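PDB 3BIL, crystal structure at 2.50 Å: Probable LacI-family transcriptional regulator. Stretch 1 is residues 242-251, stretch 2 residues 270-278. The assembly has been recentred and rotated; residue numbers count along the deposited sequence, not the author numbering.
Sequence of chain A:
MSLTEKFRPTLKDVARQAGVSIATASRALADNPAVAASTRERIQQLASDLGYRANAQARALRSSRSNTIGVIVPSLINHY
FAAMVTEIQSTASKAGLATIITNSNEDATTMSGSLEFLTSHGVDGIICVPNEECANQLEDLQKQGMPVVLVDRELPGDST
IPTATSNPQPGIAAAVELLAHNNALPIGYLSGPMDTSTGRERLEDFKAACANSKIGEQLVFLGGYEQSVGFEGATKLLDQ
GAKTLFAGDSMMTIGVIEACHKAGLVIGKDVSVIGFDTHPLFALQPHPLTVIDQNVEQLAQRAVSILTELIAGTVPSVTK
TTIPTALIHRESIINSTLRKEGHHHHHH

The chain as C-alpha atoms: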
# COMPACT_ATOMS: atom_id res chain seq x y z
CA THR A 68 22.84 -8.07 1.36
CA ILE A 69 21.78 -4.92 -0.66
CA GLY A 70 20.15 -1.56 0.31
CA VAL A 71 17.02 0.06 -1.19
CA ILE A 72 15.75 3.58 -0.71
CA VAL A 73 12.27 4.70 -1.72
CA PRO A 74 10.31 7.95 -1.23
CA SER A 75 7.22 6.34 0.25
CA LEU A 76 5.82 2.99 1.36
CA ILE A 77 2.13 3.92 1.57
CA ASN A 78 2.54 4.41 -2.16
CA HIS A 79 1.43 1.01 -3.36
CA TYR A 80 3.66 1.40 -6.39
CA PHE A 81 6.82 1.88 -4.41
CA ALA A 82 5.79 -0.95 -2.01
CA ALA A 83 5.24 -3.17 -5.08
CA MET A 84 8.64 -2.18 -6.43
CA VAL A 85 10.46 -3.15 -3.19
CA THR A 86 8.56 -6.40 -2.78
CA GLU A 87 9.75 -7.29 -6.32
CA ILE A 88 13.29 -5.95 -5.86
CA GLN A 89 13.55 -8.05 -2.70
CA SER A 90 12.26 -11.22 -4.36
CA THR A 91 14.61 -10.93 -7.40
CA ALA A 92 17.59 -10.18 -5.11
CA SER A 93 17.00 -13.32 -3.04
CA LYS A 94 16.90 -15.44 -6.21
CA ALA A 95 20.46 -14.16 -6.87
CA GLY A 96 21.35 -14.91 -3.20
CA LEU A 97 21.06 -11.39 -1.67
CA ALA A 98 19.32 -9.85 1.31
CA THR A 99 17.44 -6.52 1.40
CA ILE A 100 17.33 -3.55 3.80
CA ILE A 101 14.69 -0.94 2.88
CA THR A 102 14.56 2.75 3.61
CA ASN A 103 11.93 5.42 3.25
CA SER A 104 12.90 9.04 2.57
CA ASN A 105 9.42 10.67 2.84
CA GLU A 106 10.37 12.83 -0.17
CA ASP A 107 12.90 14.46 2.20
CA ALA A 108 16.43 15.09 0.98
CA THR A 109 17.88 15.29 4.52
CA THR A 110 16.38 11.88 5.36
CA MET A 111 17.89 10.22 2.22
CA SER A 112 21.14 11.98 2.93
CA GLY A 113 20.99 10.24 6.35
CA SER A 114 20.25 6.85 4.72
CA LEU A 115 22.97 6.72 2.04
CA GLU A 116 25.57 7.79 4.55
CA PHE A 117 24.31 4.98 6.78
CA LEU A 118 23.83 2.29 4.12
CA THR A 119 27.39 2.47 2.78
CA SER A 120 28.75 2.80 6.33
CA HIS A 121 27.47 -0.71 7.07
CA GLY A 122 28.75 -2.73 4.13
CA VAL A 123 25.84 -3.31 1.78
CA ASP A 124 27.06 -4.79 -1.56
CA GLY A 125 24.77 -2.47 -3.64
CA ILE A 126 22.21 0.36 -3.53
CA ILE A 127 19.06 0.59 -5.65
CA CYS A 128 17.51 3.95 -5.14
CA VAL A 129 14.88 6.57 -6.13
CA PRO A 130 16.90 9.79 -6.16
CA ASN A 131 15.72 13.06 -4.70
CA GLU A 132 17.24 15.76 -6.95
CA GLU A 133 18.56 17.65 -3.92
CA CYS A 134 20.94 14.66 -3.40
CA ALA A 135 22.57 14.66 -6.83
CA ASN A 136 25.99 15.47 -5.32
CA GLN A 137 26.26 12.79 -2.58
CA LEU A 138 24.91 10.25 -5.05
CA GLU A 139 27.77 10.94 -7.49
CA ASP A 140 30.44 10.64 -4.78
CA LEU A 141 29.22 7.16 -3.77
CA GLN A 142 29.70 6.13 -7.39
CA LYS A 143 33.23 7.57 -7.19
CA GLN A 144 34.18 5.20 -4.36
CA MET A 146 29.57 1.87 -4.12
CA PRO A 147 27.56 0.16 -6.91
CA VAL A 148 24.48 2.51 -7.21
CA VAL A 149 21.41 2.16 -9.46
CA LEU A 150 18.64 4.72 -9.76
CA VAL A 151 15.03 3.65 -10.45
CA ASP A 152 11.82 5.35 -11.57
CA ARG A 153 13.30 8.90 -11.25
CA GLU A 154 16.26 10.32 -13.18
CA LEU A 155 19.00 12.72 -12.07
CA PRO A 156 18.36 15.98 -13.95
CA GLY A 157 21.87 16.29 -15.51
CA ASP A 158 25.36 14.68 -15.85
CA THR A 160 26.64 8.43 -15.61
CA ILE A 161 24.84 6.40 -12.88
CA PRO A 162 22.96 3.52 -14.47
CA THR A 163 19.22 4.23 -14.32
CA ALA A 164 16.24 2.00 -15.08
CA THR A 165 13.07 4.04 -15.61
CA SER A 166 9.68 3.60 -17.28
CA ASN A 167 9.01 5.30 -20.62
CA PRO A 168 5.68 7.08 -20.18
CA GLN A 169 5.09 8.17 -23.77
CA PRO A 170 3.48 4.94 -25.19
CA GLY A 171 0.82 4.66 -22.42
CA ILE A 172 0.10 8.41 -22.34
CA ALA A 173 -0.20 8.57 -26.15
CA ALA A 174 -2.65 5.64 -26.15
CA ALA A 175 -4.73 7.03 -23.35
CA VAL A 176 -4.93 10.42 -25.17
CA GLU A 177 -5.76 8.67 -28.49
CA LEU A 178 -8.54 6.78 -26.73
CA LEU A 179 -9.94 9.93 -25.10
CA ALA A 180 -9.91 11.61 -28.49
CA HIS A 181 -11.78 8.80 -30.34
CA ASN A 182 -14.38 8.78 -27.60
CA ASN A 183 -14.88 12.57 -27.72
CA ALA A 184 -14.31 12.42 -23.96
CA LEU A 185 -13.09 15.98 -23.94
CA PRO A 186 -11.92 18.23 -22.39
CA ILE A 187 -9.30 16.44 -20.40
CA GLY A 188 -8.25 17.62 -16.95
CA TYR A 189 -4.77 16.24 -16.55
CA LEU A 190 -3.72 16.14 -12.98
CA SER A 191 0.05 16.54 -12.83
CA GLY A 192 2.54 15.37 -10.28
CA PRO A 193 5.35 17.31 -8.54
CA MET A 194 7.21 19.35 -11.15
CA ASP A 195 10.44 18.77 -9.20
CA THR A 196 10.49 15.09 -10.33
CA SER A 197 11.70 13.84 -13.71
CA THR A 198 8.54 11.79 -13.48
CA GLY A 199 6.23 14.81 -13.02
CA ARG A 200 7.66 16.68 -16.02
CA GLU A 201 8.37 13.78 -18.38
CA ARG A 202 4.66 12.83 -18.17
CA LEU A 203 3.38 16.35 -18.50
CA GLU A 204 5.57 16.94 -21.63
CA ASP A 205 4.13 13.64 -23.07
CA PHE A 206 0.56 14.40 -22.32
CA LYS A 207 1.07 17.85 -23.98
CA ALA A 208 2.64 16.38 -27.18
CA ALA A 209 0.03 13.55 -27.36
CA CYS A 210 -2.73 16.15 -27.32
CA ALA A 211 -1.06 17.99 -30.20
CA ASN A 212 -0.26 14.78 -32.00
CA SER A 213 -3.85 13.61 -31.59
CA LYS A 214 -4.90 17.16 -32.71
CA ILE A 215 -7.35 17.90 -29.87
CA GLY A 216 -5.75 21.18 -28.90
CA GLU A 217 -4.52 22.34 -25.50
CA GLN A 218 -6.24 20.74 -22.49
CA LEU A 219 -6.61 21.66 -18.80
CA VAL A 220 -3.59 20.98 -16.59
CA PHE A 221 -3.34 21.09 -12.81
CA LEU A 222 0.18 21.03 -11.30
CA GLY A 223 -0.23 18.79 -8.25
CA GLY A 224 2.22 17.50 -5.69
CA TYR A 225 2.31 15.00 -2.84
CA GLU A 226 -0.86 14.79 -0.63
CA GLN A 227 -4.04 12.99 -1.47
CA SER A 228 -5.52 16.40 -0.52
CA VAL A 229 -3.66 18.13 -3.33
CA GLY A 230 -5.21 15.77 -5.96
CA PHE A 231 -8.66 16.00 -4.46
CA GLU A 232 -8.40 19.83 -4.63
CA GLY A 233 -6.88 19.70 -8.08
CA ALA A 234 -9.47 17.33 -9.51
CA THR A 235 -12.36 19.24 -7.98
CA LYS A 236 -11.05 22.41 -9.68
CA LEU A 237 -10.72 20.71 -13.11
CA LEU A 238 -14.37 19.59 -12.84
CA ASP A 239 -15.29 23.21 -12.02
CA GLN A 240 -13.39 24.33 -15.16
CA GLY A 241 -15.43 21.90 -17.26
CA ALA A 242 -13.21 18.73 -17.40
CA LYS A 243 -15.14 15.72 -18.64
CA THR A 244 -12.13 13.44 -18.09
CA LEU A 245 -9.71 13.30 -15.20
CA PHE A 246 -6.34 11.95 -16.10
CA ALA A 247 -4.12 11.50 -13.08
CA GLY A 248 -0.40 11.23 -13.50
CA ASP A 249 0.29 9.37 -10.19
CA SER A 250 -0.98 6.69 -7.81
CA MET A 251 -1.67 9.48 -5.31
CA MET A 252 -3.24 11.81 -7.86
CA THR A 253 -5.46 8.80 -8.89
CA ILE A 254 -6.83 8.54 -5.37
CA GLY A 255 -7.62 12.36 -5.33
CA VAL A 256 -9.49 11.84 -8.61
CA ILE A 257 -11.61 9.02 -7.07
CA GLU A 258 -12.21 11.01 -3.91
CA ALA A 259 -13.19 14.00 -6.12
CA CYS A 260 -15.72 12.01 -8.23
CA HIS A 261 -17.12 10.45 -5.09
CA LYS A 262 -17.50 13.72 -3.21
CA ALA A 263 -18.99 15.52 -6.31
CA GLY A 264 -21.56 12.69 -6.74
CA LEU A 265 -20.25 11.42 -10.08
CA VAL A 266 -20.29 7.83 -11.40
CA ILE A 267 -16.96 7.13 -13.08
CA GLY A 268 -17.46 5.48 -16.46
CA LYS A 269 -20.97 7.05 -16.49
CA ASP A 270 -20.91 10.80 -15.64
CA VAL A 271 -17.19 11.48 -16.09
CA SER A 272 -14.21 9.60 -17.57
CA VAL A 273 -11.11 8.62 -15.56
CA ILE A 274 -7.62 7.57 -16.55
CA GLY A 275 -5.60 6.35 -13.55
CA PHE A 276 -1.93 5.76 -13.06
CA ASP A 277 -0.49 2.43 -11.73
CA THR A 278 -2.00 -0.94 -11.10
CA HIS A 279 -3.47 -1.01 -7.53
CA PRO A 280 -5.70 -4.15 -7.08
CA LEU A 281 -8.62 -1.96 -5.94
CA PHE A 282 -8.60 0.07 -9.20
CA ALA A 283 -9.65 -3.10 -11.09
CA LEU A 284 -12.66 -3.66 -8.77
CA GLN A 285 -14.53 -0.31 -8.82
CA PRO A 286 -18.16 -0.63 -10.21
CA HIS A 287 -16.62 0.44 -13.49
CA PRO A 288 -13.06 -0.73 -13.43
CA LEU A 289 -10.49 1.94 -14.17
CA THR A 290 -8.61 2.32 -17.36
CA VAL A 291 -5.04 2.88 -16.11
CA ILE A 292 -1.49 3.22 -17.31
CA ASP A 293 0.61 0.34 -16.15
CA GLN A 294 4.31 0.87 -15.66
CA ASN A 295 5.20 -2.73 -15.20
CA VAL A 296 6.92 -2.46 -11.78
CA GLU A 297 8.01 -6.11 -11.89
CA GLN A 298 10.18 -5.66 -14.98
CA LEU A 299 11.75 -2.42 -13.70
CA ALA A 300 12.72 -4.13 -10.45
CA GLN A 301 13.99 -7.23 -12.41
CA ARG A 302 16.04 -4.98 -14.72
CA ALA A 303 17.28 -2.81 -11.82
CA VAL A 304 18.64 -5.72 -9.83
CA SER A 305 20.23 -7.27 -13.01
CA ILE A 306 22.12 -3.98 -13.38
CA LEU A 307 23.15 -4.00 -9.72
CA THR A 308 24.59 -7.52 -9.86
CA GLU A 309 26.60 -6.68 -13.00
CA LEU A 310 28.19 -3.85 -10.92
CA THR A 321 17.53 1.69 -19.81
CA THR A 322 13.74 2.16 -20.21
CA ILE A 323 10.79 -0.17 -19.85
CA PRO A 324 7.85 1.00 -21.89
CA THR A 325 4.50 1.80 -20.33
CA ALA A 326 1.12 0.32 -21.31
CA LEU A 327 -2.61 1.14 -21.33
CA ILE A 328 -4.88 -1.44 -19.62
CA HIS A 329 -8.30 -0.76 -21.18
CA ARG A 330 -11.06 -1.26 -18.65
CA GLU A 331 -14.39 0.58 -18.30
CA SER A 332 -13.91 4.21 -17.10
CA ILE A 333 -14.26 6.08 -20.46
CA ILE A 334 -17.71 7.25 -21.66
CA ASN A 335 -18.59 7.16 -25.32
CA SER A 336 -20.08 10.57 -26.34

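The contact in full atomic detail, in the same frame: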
# COMPACT_ATOMS: atom_id res chain seq x y z
N ALA A 242 -13.81 20.04 -17.01
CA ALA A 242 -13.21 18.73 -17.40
C ALA A 242 -14.27 17.67 -17.45
O ALA A 242 -15.12 17.62 -16.57
CB ALA A 242 -12.06 18.29 -16.45
N LYS A 243 -14.25 16.88 -18.51
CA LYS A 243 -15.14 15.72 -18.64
C LYS A 243 -14.34 14.42 -18.47
O LYS A 243 -14.91 13.33 -18.43
CB LYS A 243 -15.95 15.78 -19.95
CG LYS A 243 -17.21 16.65 -19.79
CD LYS A 243 -18.13 16.69 -21.00
CE LYS A 243 -17.78 17.90 -21.93
NZ LYS A 243 -18.96 18.70 -22.47
N THR A 244 -13.01 14.56 -18.33
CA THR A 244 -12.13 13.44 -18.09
C THR A 244 -11.07 13.87 -17.08
O THR A 244 -10.54 14.98 -17.14
CB THR A 244 -11.47 12.92 -19.40
OG1 THR A 244 -12.45 12.19 -20.17
CG2 THR A 244 -10.29 11.95 -19.13
N LEU A 245 -10.76 12.99 -16.13
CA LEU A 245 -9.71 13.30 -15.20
C LEU A 245 -8.61 12.29 -15.44
O LEU A 245 -8.85 11.08 -15.47
CB LEU A 245 -10.24 13.33 -13.76
CG LEU A 245 -11.32 14.43 -13.53
CD1 LEU A 245 -12.14 14.25 -12.20
CD2 LEU A 245 -10.72 15.85 -13.63
N PHE A 246 -7.40 12.78 -15.63
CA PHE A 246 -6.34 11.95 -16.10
C PHE A 246 -5.23 12.22 -15.09
O PHE A 246 -4.54 13.22 -15.11
CB PHE A 246 -6.02 12.33 -17.58
CG PHE A 246 -4.93 11.49 -18.26
CD1 PHE A 246 -4.99 11.26 -19.63
CD2 PHE A 246 -3.83 11.02 -17.58
CE1 PHE A 246 -4.02 10.57 -20.28
CE2 PHE A 246 -2.85 10.35 -18.21
CZ PHE A 246 -2.93 10.12 -19.56
N ALA A 247 -5.09 11.32 -14.14
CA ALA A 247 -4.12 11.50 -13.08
C ALA A 247 -2.81 11.07 -13.60
O ALA A 247 -2.75 10.20 -14.45
CB ALA A 247 -4.49 10.61 -11.95
N GLY A 248 -1.73 11.62 -13.07
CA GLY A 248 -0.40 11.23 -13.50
C GLY A 248 0.37 10.51 -12.43
O GLY A 248 1.57 10.31 -12.60
N ASP A 249 -0.31 10.13 -11.32
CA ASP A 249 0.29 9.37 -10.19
C ASP A 249 -0.67 8.41 -9.51
O ASP A 249 -1.88 8.60 -9.58
CB ASP A 249 0.78 10.33 -9.10
CG ASP A 249 2.21 10.70 -9.30
OD1 ASP A 249 2.85 9.96 -10.08
OD2 ASP A 249 2.70 11.71 -8.74
N SER A 250 -0.15 7.40 -8.81
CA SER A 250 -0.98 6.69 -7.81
C SER A 250 -1.77 7.70 -6.96
O SER A 250 -3.01 7.64 -6.89
CB SER A 250 -0.12 5.87 -6.83
OG SER A 250 0.51 4.77 -7.46
N MET A 251 -1.05 8.61 -6.29
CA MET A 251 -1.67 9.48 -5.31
C MET A 251 -2.66 10.44 -5.95
O MET A 251 -3.76 10.65 -5.41
CB MET A 251 -0.64 10.15 -4.38
CG MET A 251 0.25 9.12 -3.54
SD MET A 251 -0.50 7.80 -2.49
CE MET A 251 -0.48 6.29 -3.48
N ASP A 270 -20.72 9.35 -15.62
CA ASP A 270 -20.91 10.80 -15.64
C ASP A 270 -19.62 11.55 -15.94
O ASP A 270 -19.66 12.72 -16.27
CB ASP A 270 -21.45 11.29 -14.30
CG ASP A 270 -22.84 10.78 -14.01
OD1 ASP A 270 -23.74 10.97 -14.87
OD2 ASP A 270 -23.02 10.19 -12.91
N VAL A 271 -18.48 10.88 -15.84
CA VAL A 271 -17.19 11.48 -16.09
C VAL A 271 -16.24 10.34 -16.46
O VAL A 271 -16.46 9.21 -16.02
CB VAL A 271 -16.69 12.08 -14.80
CG1 VAL A 271 -16.42 10.92 -13.74
CG2 VAL A 271 -15.46 12.89 -15.01
N SER A 272 -15.19 10.62 -17.24
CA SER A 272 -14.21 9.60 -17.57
C SER A 272 -12.97 9.72 -16.68
O SER A 272 -12.56 10.81 -16.39
CB SER A 272 -13.76 9.71 -19.04
OG SER A 272 -14.87 9.52 -19.92
N VAL A 273 -12.36 8.58 -16.31
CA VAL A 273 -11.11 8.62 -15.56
C VAL A 273 -10.02 7.80 -16.25
O VAL A 273 -10.29 6.71 -16.76
CB VAL A 273 -11.29 8.15 -14.08
CG1 VAL A 273 -9.96 8.15 -13.30
CG2 VAL A 273 -12.24 9.07 -13.38
N ILE A 274 -8.81 8.34 -16.28
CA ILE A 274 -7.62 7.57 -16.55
C ILE A 274 -6.73 7.61 -15.31
O ILE A 274 -6.38 8.70 -14.87
CB ILE A 274 -6.79 8.12 -17.73
CG1 ILE A 274 -7.67 8.34 -18.98
CG2 ILE A 274 -5.62 7.18 -18.02
CD1 ILE A 274 -8.11 7.07 -19.69
N GLY A 275 -6.37 6.43 -14.78
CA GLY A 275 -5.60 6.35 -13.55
C GLY A 275 -4.18 6.03 -13.85
O GLY A 275 -3.86 5.68 -14.96
N PHE A 276 -3.32 6.13 -12.86
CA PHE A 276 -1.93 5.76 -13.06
C PHE A 276 -1.53 4.70 -12.04
O PHE A 276 -1.85 4.85 -10.86
CB PHE A 276 -1.02 6.98 -12.97
CG PHE A 276 0.03 7.06 -14.09
CD1 PHE A 276 -0.23 7.80 -15.25
CD2 PHE A 276 1.26 6.41 -13.97
CE1 PHE A 276 0.72 7.90 -16.28
CE2 PHE A 276 2.22 6.48 -15.00
CZ PHE A 276 1.95 7.23 -16.16
N ASP A 277 -0.87 3.63 -12.51
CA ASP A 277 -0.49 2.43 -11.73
C ASP A 277 -1.60 1.43 -11.37
O ASP A 277 -2.79 1.70 -11.48
CB ASP A 277 0.39 2.75 -10.52
CG ASP A 277 1.52 3.68 -10.89
OD1 ASP A 277 2.47 3.23 -11.58
OD2 ASP A 277 1.42 4.87 -10.51
N THR A 278 -1.17 0.25 -10.96
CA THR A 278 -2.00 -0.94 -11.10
C THR A 278 -2.84 -1.35 -9.89
O THR A 278 -3.53 -2.35 -9.98
CB THR A 278 -1.16 -2.17 -11.55
OG1 THR A 278 0.19 -2.08 -11.05
CG2 THR A 278 -1.15 -2.25 -13.03

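Parallel β-strands illustrate a general economy: backbone hydrogen bonds set the register, and the alternation of the strands sorts the side chains onto two faces. In this LacI-family regulator, strands 244–247 and 272–276 run side by side, their axes 6° apart. Four hydrogen bonds zip them together, in chain order Ser272 N to Lys243 O (3.0 Å), Leu245 N to Ser272 O (2.8 Å), Ile274 N to Leu245 O (2.9 Å) and Ala247 N to Ile274 O (3.0 Å). Leu245 bonds through N to Ser272 and through O to Ile274, while Ser272 and Ile274 each use both N and O, reaching Lys243 and Leu245, and Leu245 and Ala247, respectively, the staggered pattern typical of parallel pairing.

Alternation then sorts the side chains. Thr244, Phe246, Ser272 and Ile274 share one face; Leu245 and Val273 occupy the other. On the first face, Phe246 adopts chi1 t, and its ring lies against Ile274, whose chi1 of m places CG2 4.1 Å from the centroid of the Phe246 ring, almost on the ring normal; chi2, also m, sets only CD1. A β-branched aliphatic residue suits this place, its bulk beginning at CB, which itself lies 3.9 Å from Phe246 CG. Beside them Thr244, in m, brings OG1 to 3.0 Å from Ser272 CB, a tight approach; both hydroxyls find hydrogen-bonding partners elsewhere in the structure.

Beyond the ladder the contact passes to side chains. Phe276 points toward the first stretch with chi1 at -134°, between the usual wells. Its ring has Gly248 O over one face and Ala247 O near its plane at the edge, 3.6 Å from Phe276 CD1. Phe276 CB lies 3.6 Å from Asp249 N, so the ring and its stem pack against backbone as the chain turns into the helix. There Ser250, chi1 m, places OG 3.2 Å from OD2 of Asp277, also m, whose CA-to-CB bond points toward the first stretch. Both sides summed, 619 Å² is covered, mostly on residues that are buried.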